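Local coordinates for protein 6'''-hydroxyparomomycin C oxidase (Microbacterium trichothecenolyticum, PDB 7DVE) that oxidises the C3 hydroxyl of the sugar in C-glycosides such as isoorientin and mangiferin, using bound FAD and passing the electrons to oxygen to form hydrogen peroxide, at residues L112-F117 / V436-A441; S171-I176 / S325-V330; N296-I301 / T483-N488. All coordinates share one frame; numbering follows the deposited sequence.

Interaction 1. Residues L112-F117 / V436-A441; sequences LPVAAF and VMPLGA
Val114 and Leu439 join two beta turns that face each other in this GMC oxidoreductase, with Gly440 about 8 Å from the side chain of His444, the probable proton acceptor: a type I turn from Leu112 to Ala115 and a type II turn from Pro438 to Ala441, each closed by its own backbone bond. The pair illustrates how loops far apart in sequence can be locked together by one backbone bond and a set of apolar contacts. The polar part is brief. Val114 N donates to Leu439 O at 3.2 Å, with a nearly straight N-H...O angle of 163°, and the donor lies almost in line with the C=O bond. Tyr445 adds a bridge from outside, its hydroxyl bonded to both Gly440 O and Ala116 N, while Asp297 holds Gly440 N.

Apolar contacts accompany that bond. Leu112 and Leu439 cross at about a right angle, and CD2 of Leu112 touches CB of Leu439 at 3.8 Å. The same methyl lies 3.6 Å from Gly440 N. Pro113 comes obliquely beside Leu439, its ring atom CD 4.0 Å from Leu439 CB. Backbone shape sets the closeness of the two turns. Gly440 has a positive phi of 93°, as expected at the third position of a type II turn, and a side chain there would collide with Ala115 N and with the carbonyl carbon of Val114.

Val114 makes its side-chain contact through one branch, CG2, placed between the backbone N and the carbonyl carbon. This methyl meets Pro438 CB at 4.1 Å and Ala441 CB at 3.9 Å, and it lies 3.3 Å from both Leu439 O and Ala441 N.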
loop_
_atom_site.group_PDB
_atom_site.type_symbol
_atom_site.label_atom_id
_atom_site.label_comp_id
_atom_site.label_asym_id
_atom_site.label_seq_id
_atom_site.Cartn_x
_atom_site.Cartn_y
_atom_site.Cartn_z
ATOM N N LEU A 112 -1.841 -9.595 -14.956
ATOM C CA LEU A 112 -2.419 -9.088 -13.715
ATOM C C LEU A 112 -3.764 -8.453 -14.052
ATOM O O LEU A 112 -3.890 -7.220 -14.087
ATOM C CB LEU A 112 -1.483 -8.082 -13.050
ATOM C CG LEU A 112 -0.144 -8.617 -12.513
ATOM C CD1 LEU A 112 0.716 -7.455 -12.018
ATOM C CD2 LEU A 112 -0.403 -9.591 -11.368
ATOM N N PRO A 113 -4.795 -9.266 -14.311
ATOM C CA PRO A 113 -6.035 -8.694 -14.886
ATOM C C PRO A 113 -6.649 -7.573 -14.060
ATOM O O PRO A 113 -7.150 -6.610 -14.653
ATOM C CB PRO A 113 -6.979 -9.909 -15.012
ATOM C CG PRO A 113 -6.209 -11.126 -14.593
ATOM C CD PRO A 113 -4.756 -10.740 -14.417
ATOM N N VAL A 114 -6.592 -7.631 -12.721
ATOM C CA VAL A 114 -7.175 -6.566 -11.905
ATOM C C VAL A 114 -6.124 -5.719 -11.170
ATOM O O VAL A 114 -6.390 -5.191 -10.080
ATOM C CB VAL A 114 -8.199 -7.142 -10.897
ATOM C CG1 VAL A 114 -9.394 -7.744 -11.640
ATOM C CG2 VAL A 114 -7.537 -8.155 -9.952
ATOM N N ALA A 115 -4.940 -5.558 -11.750
ATOM C CA ALA A 115 -4.026 -4.508 -11.303
ATOM C C ALA A 115 -4.766 -3.182 -11.249
ATOM O O ALA A 115 -5.391 -2.781 -12.232
ATOM C CB ALA A 115 -2.826 -4.399 -12.255
ATOM N N ALA A 116 -4.692 -2.495 -10.095
ATOM C CA ALA A 116 -5.518 -1.320 -9.847
ATOM C C ALA A 116 -4.686 -0.145 -9.339
ATOM O O ALA A 116 -3.520 -0.288 -8.967
ATOM C CB ALA A 116 -6.651 -1.636 -8.864
ATOM N N PHE A 117 -5.319 1.035 -9.346
ATOM C CA PHE A 117 -4.719 2.298 -8.943
ATOM C C PHE A 117 -5.772 3.135 -8.231
ATOM O O PHE A 117 -6.974 2.896 -8.377
ATOM C CB PHE A 117 -4.195 3.108 -10.135
ATOM C CG PHE A 117 -3.481 2.293 -11.174
ATOM C CD1 PHE A 117 -4.190 1.676 -12.199
ATOM C CD2 PHE A 117 -2.103 2.175 -11.146
ATOM C CE1 PHE A 117 -3.559 0.944 -13.141
ATOM C CE2 PHE A 117 -1.445 1.424 -12.116
ATOM C CZ PHE A 117 -2.179 0.813 -13.115
ATOM N N VAL A 436 -9.560 -18.441 -5.376
ATOM C CA VAL A 436 -8.319 -17.750 -5.738
ATOM C C VAL A 436 -8.697 -16.478 -6.504
ATOM O O VAL A 436 -9.214 -16.553 -7.615
ATOM C CB VAL A 436 -7.383 -18.642 -6.576
ATOM C CG1 VAL A 436 -6.047 -17.914 -6.839
ATOM C CG2 VAL A 436 -7.109 -19.979 -5.876
ATOM N N MET A 437 -8.420 -15.305 -5.918
ATOM C CA MET A 437 -8.767 -14.032 -6.548
ATOM C C MET A 437 -7.985 -13.850 -7.856
ATOM O O MET A 437 -6.937 -14.447 -8.038
ATOM C CB MET A 437 -8.447 -12.878 -5.601
ATOM C CG MET A 437 -9.348 -12.763 -4.366
ATOM S SD MET A 437 -11.076 -12.638 -4.769
ATOM C CE MET A 437 -11.107 -11.048 -5.599
ATOM N N PRO A 438 -8.469 -13.034 -8.789
ATOM C CA PRO A 438 -7.681 -12.790 -10.006
ATOM C C PRO A 438 -6.397 -12.026 -9.692
ATOM O O PRO A 438 -6.355 -11.159 -8.811
ATOM C CB PRO A 438 -8.612 -11.962 -10.906
ATOM C CG PRO A 438 -9.813 -11.630 -10.100
ATOM C CD PRO A 438 -9.818 -12.449 -8.834
ATOM N N LEU A 439 -5.347 -12.339 -10.451
ATOM C CA LEU A 439 -4.041 -11.769 -10.171
ATOM C C LEU A 439 -4.105 -10.250 -10.205
ATOM O O LEU A 439 -4.809 -9.659 -11.030
ATOM C CB LEU A 439 -3.003 -12.289 -11.161
ATOM C CG LEU A 439 -2.886 -13.811 -11.056
ATOM C CD1 LEU A 439 -1.940 -14.383 -12.110
ATOM C CD2 LEU A 439 -2.457 -14.224 -9.660
ATOM N N GLY A 440 -3.378 -9.624 -9.276
ATOM C CA GLY A 440 -3.493 -8.205 -9.040
ATOM C C GLY A 440 -4.473 -7.846 -7.949
ATOM O O GLY A 440 -4.435 -6.714 -7.446
ATOM N N ALA A 441 -5.338 -8.778 -7.550
ATOM C CA ALA A 441 -6.358 -8.469 -6.566
ATOM C C ALA A 441 -5.774 -8.063 -5.219
ATOM O O ALA A 441 -6.432 -7.333 -4.488
ATOM C CB ALA A 441 -7.286 -9.660 -6.383
#

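Interaction 2. Residues S171-I176 / S325-V330; sequences SPYAGI and SEYTGV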
loop_
_atom_site.group_PDB
_atom_site.type_symbol
_atom_site.label_atom_id
_atom_site.label_comp_id
_atom_site.label_asym_id
_atom_site.label_seq_id
_atom_site.Cartn_x
_atom_site.Cartn_y
_atom_site.Cartn_z
ATOM N N SER A 171 -14.515 -5.049 22.416
ATOM C CA SER A 171 -15.798 -5.492 21.906
ATOM C C SER A 171 -16.178 -6.848 22.508
ATOM O O SER A 171 -15.309 -7.621 22.920
ATOM C CB SER A 171 -15.779 -5.600 20.383
ATOM O OG SER A 171 -15.497 -6.913 19.991
ATOM N N PRO A 172 -17.478 -7.154 22.564
ATOM C CA PRO A 172 -17.905 -8.437 23.152
ATOM C C PRO A 172 -17.314 -9.664 22.466
ATOM O O PRO A 172 -17.182 -10.717 23.108
ATOM C CB PRO A 172 -19.437 -8.405 23.015
ATOM C CG PRO A 172 -19.808 -7.009 22.569
ATOM C CD PRO A 172 -18.580 -6.189 22.395
ATOM N N TYR A 173 -16.939 -9.569 21.193
ATOM C CA TYR A 173 -16.365 -10.705 20.486
ATOM C C TYR A 173 -14.841 -10.677 20.471
ATOM O O TYR A 173 -14.222 -11.408 19.689
ATOM C CB TYR A 173 -16.939 -10.769 19.068
ATOM C CG TYR A 173 -18.456 -10.799 19.096
ATOM C CD1 TYR A 173 -19.134 -11.811 19.782
ATOM C CD2 TYR A 173 -19.212 -9.780 18.509
ATOM C CE1 TYR A 173 -20.522 -11.832 19.851
ATOM C CE2 TYR A 173 -20.612 -9.800 18.567
ATOM C CZ TYR A 173 -21.253 -10.829 19.242
ATOM O OH TYR A 173 -22.622 -10.871 19.304
ATOM N N ALA A 174 -14.228 -9.855 21.324
ATOM C CA ALA A 174 -12.771 -9.783 21.397
ATOM C C ALA A 174 -12.170 -11.134 21.775
ATOM O O ALA A 174 -12.560 -11.746 22.774
ATOM C CB ALA A 174 -12.348 -8.723 22.416
ATOM N N GLY A 175 -11.225 -11.602 20.971
ATOM C CA GLY A 175 -10.451 -12.772 21.309
ATOM C C GLY A 175 -11.021 -14.111 20.881
ATOM O O GLY A 175 -10.317 -15.120 21.003
ATOM N N ILE A 176 -12.261 -14.163 20.387
ATOM C CA ILE A 176 -12.863 -15.447 20.022
ATOM C C ILE A 176 -12.094 -16.094 18.874
ATOM O O ILE A 176 -11.785 -17.292 18.898
ATOM C CB ILE A 176 -14.344 -15.261 19.652
ATOM C CG1 ILE A 176 -15.157 -14.866 20.880
ATOM C CG2 ILE A 176 -14.894 -16.548 19.075
ATOM C CD1 ILE A 176 -16.646 -14.803 20.610
ATOM N N SER A 325 -17.513 -0.834 12.540
ATOM C CA SER A 325 -18.150 -1.548 13.621
ATOM C C SER A 325 -17.087 -2.263 14.446
ATOM O O SER A 325 -15.919 -2.374 14.053
ATOM C CB SER A 325 -19.128 -2.561 13.067
ATOM O OG SER A 325 -18.355 -3.522 12.356
ATOM N N GLU A 326 -17.505 -2.785 15.594
ATOM C CA GLU A 326 -16.579 -3.420 16.521
ATOM C C GLU A 326 -17.138 -4.796 16.795
ATOM O O GLU A 326 -17.882 -4.984 17.757
ATOM C CB GLU A 326 -16.397 -2.563 17.786
ATOM C CG GLU A 326 -15.767 -1.199 17.381
ATOM C CD GLU A 326 -15.378 -0.304 18.528
ATOM O OE1 GLU A 326 -15.110 -0.809 19.634
ATOM O OE2 GLU A 326 -15.341 0.922 18.306
ATOM N N TYR A 327 -16.802 -5.741 15.924
ATOM C CA TYR A 327 -17.204 -7.126 16.122
ATOM C C TYR A 327 -15.962 -7.933 16.476
ATOM O O TYR A 327 -15.425 -7.751 17.569
ATOM C CB TYR A 327 -17.946 -7.679 14.890
ATOM C CG TYR A 327 -19.240 -6.920 14.602
ATOM C CD1 TYR A 327 -20.188 -6.705 15.600
ATOM C CD2 TYR A 327 -19.507 -6.409 13.341
ATOM C CE1 TYR A 327 -21.350 -6.003 15.345
ATOM C CE2 TYR A 327 -20.673 -5.708 13.081
ATOM C CZ TYR A 327 -21.581 -5.509 14.075
ATOM O OH TYR A 327 -22.724 -4.799 13.803
ATOM N N THR A 328 -15.493 -8.809 15.590
ATOM C CA THR A 328 -14.372 -9.680 15.926
ATOM C C THR A 328 -13.014 -9.051 15.650
ATOM O O THR A 328 -12.002 -9.599 16.093
ATOM C CB THR A 328 -14.446 -11.023 15.159
ATOM O OG1 THR A 328 -14.500 -10.782 13.752
ATOM C CG2 THR A 328 -15.642 -11.859 15.592
ATOM N N GLY A 329 -12.952 -7.931 14.934
ATOM C CA GLY A 329 -11.663 -7.323 14.663
ATOM C C GLY A 329 -10.928 -7.983 13.505
ATOM O O GLY A 329 -11.529 -8.488 12.544
ATOM N N VAL A 330 -9.597 -7.951 13.602
ATOM C CA VAL A 330 -8.689 -8.522 12.614
ATOM C C VAL A 330 -7.624 -9.308 13.373
ATOM O O VAL A 330 -6.970 -8.767 14.272
ATOM C CB VAL A 330 -8.034 -7.439 11.722
ATOM C CG1 VAL A 330 -7.215 -8.064 10.602
ATOM C CG2 VAL A 330 -9.084 -6.497 11.124
#
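Tyr173 and Thr328 bring two irregular backbones to a CA-CA distance of 5.1 Å, where a type I turn from Ser171 to Ala174 runs on into a type II turn from Tyr173 to Ile176 and passes the loop that leads into strand 330-333. The second turn delivers Gly175 to the N-cap position of helix 176-183, so the contact ties the start of that helix to the loop entering strand 330-333 of the antiparallel sheet that GMC oxidoreductases carry beside their FAD-binding domain. The joint is remote from the flavin and the active site, and it shows how a single carbonyl can organise a meeting of loops.

That carbonyl belongs to Tyr327. Ser171 OG donates to Tyr327 O at 2.6 Å, lying in the carbonyl plane with a C=O...O angle of 151°. The same hydroxyl oxygen accepts a weak bond from Tyr173 N, which links the serine to its own turn as well as to the opposite loop. Ser171 CB meets Glu326 O at 3.4 Å and also touches Glu326 CB. The glutamate carboxylate is engaged in a salt bridge with Arg204.

Tyr173 presents a different surface. Its CG is anti to the carbonyl carbon (chi1 -55°), and at the ring edge, near its plane, lies Tyr327 CA, 4.1 Å from CD2 of Tyr173. Farther out, CE2 of Tyr173 approaches the Tyr327 ring obliquely, coming within 4.3 Å of CD1 of Tyr327. Phe310 stacks on the Tyr173 ring, and Tyr327 N is held by Gln347, so both aromatic residues have supports beyond this joint. Thr328 adds its methyl: CG2 lies 3.9 Å from Tyr173 CB.

Interaction 3. Residues N296-I301 / T483-N488; sequences NDQAQI and TATACN. With FAD (flavin-adenine dinucleotide), chain C.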
loop_
_atom_site.group_PDB
_atom_site.type_symbol
_atom_site.label_atom_id
_atom_site.label_comp_id
_atom_site.label_asym_id
_atom_site.label_seq_id
_atom_site.Cartn_x
_atom_site.Cartn_y
_atom_site.Cartn_z
ATOM N N ASN A 296 6.085 -8.043 -8.636
ATOM C CA ASN A 296 5.394 -9.172 -8.026
ATOM C C ASN A 296 4.134 -8.736 -7.290
ATOM O O ASN A 296 4.142 -7.771 -6.513
ATOM C CB ASN A 296 6.318 -9.976 -7.094
ATOM C CG ASN A 296 6.961 -9.124 -5.983
ATOM O OD1 ASN A 296 6.629 -9.268 -4.792
ATOM N ND2 ASN A 296 7.931 -8.280 -6.370
ATOM N N ASP A 297 3.058 -9.456 -7.568
ATOM C CA ASP A 297 1.787 -9.394 -6.864
ATOM C C ASP A 297 1.714 -10.581 -5.901
ATOM O O ASP A 297 2.464 -11.552 -6.030
ATOM C CB ASP A 297 0.646 -9.388 -7.895
ATOM C CG ASP A 297 -0.731 -9.617 -7.302
ATOM O OD1 ASP A 297 -1.264 -8.700 -6.636
ATOM O OD2 ASP A 297 -1.325 -10.692 -7.577
ATOM N N GLN A 298 0.833 -10.480 -4.906
ATOM C CA GLN A 298 0.640 -11.541 -3.913
ATOM C C GLN A 298 -0.679 -12.252 -4.215
ATOM O O GLN A 298 -1.758 -11.728 -3.908
ATOM C CB GLN A 298 0.644 -10.981 -2.487
ATOM C CG GLN A 298 1.982 -10.388 -1.987
ATOM C CD GLN A 298 1.786 -9.597 -0.682
ATOM O OE1 GLN A 298 0.655 -9.442 -0.226
ATOM N NE2 GLN A 298 2.877 -9.093 -0.090
ATOM N N ALA A 299 -0.599 -13.445 -4.812
ATOM C CA ALA A 299 -1.809 -14.229 -5.071
ATOM C C ALA A 299 -2.631 -14.352 -3.790
ATOM O O ALA A 299 -2.091 -14.636 -2.717
ATOM C CB ALA A 299 -1.439 -15.611 -5.616
ATOM N N GLN A 300 -3.940 -14.104 -3.902
ATOM C CA GLN A 300 -4.822 -13.962 -2.747
ATOM C C GLN A 300 -5.916 -15.017 -2.803
ATOM O O GLN A 300 -6.584 -15.179 -3.839
ATOM C CB GLN A 300 -5.438 -12.567 -2.715
ATOM C CG GLN A 300 -6.439 -12.345 -1.577
ATOM C CD GLN A 300 -7.005 -10.926 -1.520
ATOM O OE1 GLN A 300 -7.019 -10.184 -2.511
ATOM N NE2 GLN A 300 -7.488 -10.557 -0.362
ATOM N N ILE A 301 -6.083 -15.742 -1.701
ATOM C CA ILE A 301 -7.089 -16.791 -1.561
ATOM C C ILE A 301 -8.016 -16.357 -0.435
ATOM O O ILE A 301 -7.545 -15.964 0.633
ATOM C CB ILE A 301 -6.459 -18.166 -1.250
ATOM C CG1 ILE A 301 -5.518 -18.624 -2.377
ATOM C CG2 ILE A 301 -7.558 -19.219 -1.051
ATOM C CD1 ILE A 301 -4.038 -18.321 -2.174
ATOM N N THR A 483 12.516 -8.150 -1.791
ATOM C CA THR A 483 12.378 -9.550 -1.427
ATOM C C THR A 483 11.002 -10.085 -1.837
ATOM O O THR A 483 10.114 -9.346 -2.274
ATOM C CB THR A 483 12.585 -9.708 0.073
ATOM O OG1 THR A 483 11.650 -8.847 0.731
ATOM C CG2 THR A 483 14.045 -9.320 0.475
ATOM N N ALA A 484 10.848 -11.399 -1.706
ATOM C CA ALA A 484 9.593 -12.081 -1.978
ATOM C C ALA A 484 8.797 -12.076 -0.682
ATOM O O ALA A 484 9.221 -12.690 0.303
ATOM C CB ALA A 484 9.864 -13.498 -2.480
ATOM N N THR A 485 7.681 -11.340 -0.653
ATOM C CA THR A 485 6.930 -11.135 0.574
ATOM C C THR A 485 5.494 -11.618 0.388
ATOM O O THR A 485 4.970 -11.634 -0.726
ATOM C CB THR A 485 6.915 -9.640 1.019
ATOM O OG1 THR A 485 6.136 -8.873 0.074
ATOM C CG2 THR A 485 8.326 -9.046 1.145
ATOM N N ALA A 486 4.865 -12.027 1.490
ATOM C CA ALA A 486 3.434 -12.290 1.524
ATOM C C ALA A 486 2.638 -11.248 2.300
ATOM O O ALA A 486 1.452 -11.080 2.026
ATOM C CB ALA A 486 3.158 -13.665 2.137
ATOM N N CYS A 487 3.248 -10.558 3.263
ATOM C CA CYS A 487 2.487 -9.731 4.192
ATOM C C CYS A 487 2.146 -8.398 3.547
ATOM O O CYS A 487 2.699 -8.018 2.522
ATOM C CB CYS A 487 3.272 -9.491 5.495
ATOM S SG CYS A 487 4.794 -8.583 5.257
ATOM N N ASN A 488 1.233 -7.671 4.167
ATOM C CA ASN A 488 0.797 -6.417 3.575
ATOM C C ASN A 488 1.986 -5.463 3.562
ATOM O O ASN A 488 2.706 -5.362 4.565
ATOM C CB ASN A 488 -0.395 -5.848 4.342
ATOM C CG ASN A 488 -1.325 -6.948 4.849
ATOM O OD1 ASN A 488 -0.948 -7.726 5.723
ATOM N ND2 ASN A 488 -2.535 -7.031 4.291
HETATM P PA FAD C . -0.351 5.015 -3.370
HETATM O O1A FAD C . -0.904 4.503 -4.647
HETATM O O2A FAD C . -1.050 4.689 -2.105
HETATM O O5B FAD C . -0.272 6.605 -3.628
HETATM C C5B FAD C . 0.436 7.090 -4.772
HETATM C C4B FAD C . -0.127 8.422 -5.198
HETATM O O4B FAD C . 0.705 8.857 -6.313
HETATM C C3B FAD C . -1.548 8.265 -5.776
HETATM O O3B FAD C . -2.414 9.201 -5.103
HETATM C C2B FAD C . -1.330 8.680 -7.239
HETATM O O2B FAD C . -2.447 9.404 -7.761
HETATM C C1B FAD C . -0.151 9.627 -7.145
HETATM N N9A FAD C . 0.516 9.791 -8.488
HETATM C C8A FAD C . 0.892 8.730 -9.221
HETATM N N7A FAD C . 1.461 9.174 -10.347
HETATM C C5A FAD C . 1.436 10.508 -10.327
HETATM C C6A FAD C . 1.892 11.414 -11.204
HETATM N N6A FAD C . 2.464 10.931 -12.307
HETATM N N1A FAD C . 1.788 12.740 -10.992
HETATM C C2A FAD C . 1.178 13.168 -9.811
HETATM N N3A FAD C . 0.718 12.201 -8.898
HETATM C C4A FAD C . 0.857 10.893 -9.174
HETATM N N1 FAD C . -2.092 -2.293 2.221
HETATM C C2 FAD C . -1.629 -2.813 3.418
HETATM O O2 FAD C . -0.433 -2.710 3.663
HETATM N N3 FAD C . -2.514 -3.448 4.304
HETATM C C4 FAD C . -3.892 -3.513 3.999
HETATM O O4 FAD C . -4.665 -4.053 4.797
HETATM C C4X FAD C . -4.340 -2.986 2.792
HETATM N N5 FAD C . -5.638 -3.065 2.409
HETATM C C5X FAD C . -6.053 -2.413 1.285
HETATM C C6 FAD C . -7.417 -2.361 0.943
HETATM C C7 FAD C . -7.875 -1.656 -0.165
HETATM C C7M FAD C . -9.386 -1.612 -0.508
HETATM C C8 FAD C . -6.955 -0.982 -0.970
HETATM C C8M FAD C . -7.447 -0.200 -2.202
HETATM C C9 FAD C . -5.592 -1.034 -0.645
HETATM C C9A FAD C . -5.130 -1.750 0.475
HETATM N N10 FAD C . -3.815 -1.817 0.782
HETATM C C10 FAD C . -3.424 -2.379 1.928
HETATM C "C1'" FAD C . -2.748 -1.257 -0.096
HETATM C "C2'" FAD C . -2.249 0.140 0.293
HETATM O "O2'" FAD C . -3.314 1.079 0.074
HETATM C "C3'" FAD C . -0.965 0.508 -0.524
HETATM O "O3'" FAD C . 0.079 -0.434 -0.240
HETATM C "C4'" FAD C . -0.422 1.880 -0.120
HETATM O "O4'" FAD C . -1.426 2.864 -0.316
HETATM C "C5'" FAD C . 0.815 2.247 -0.985
HETATM O "O5'" FAD C . 1.192 3.620 -0.763
HETATM P P FAD C . 2.021 4.507 -1.833
HETATM O O1P FAD C . 2.061 5.947 -1.455
HETATM O O2P FAD C . 3.290 3.777 -2.038
HETATM O O3P FAD C . 1.182 4.558 -3.216
HETATM O O HOH W 1 5.821 -11.593 -3.532
HETATM O O HOH W 2 7.575 -8.541 -2.251
#
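Gln298 reaches across to the backbone of residues 485-487 and lays its flat amide against it, an example of one side chain using its two branches for different partners. CG is anti to the carbonyl carbon and the chain beyond it is extended, with chi2 of 168° carrying CD over to Ala486. The nitrogen branch does the gripping: NE2 donates to Cys487 O at 2.8 Å in a nearly straight bond of 165°. Cys487 O lies close to the amide plane of Gln298, although the donor stands above the carbonyl plane of the cysteine by 39°. A longer bond from NE2 reaches Thr485 OG1 at 3.3 Å, again close to the amide plane. The oxygen branch, OE1, is hydrogen-bonded to His444 ND1. It also lies 2.9 Å from Ala486 O, two acceptors in an unfavourable approach that the bonds at NE2 and OE1 probably offset. A leucine in place of Gln298, lacking both polar branches, would probably leave Cys487 O, Thr485 OG1 and His444 ND1 each short of a partner and the imidazole freer to turn.

Asn296 faces the same loop from farther off and works through water, its amide held by a bond from ND2 to Tyr294 O. Its OD1 accepts from water 1, which also donates to Thr485 O, and from water 2, which donates to Thr483 O at 2.7 Å. Thr485 OG1 in turn donates to water 2 at 2.8 Å, so the threonine hydroxyl passes on the bond it receives from Gln298.

Beyond Cys487 the chain comes to the flavin, where Asn488 CB lies 3.2 Å from N3 of FAD. The geometry makes Gln298 a second-shell residue behind His444, the probable proton acceptor, and is consistent with the GMC active site, where a histidine and a neighbouring histidine or asparagine face the isoalloxazine ring.

Interactions 1 and 3 are buried and adjoin, their centres about 12 Å apart, whereas interaction 2 is only partly buried and has its centre about 25 Å from that of the chain. The first and third share a border: Met437 N bonds to Gln300 O at 2.8 Å, and Leu112 CD2 packs on Asp297 CB at 3.6 Å. Strand 300-307, which 296-301 enters at its end, also touches interaction 2 through Met307. Chemistry follows place. Two turns close mostly through methyl and ring contacts in interaction 1, a serine and a tyrosine edge join outer loops in interaction 2, and beside the flavin interaction 3 relies on an amide and ordered water.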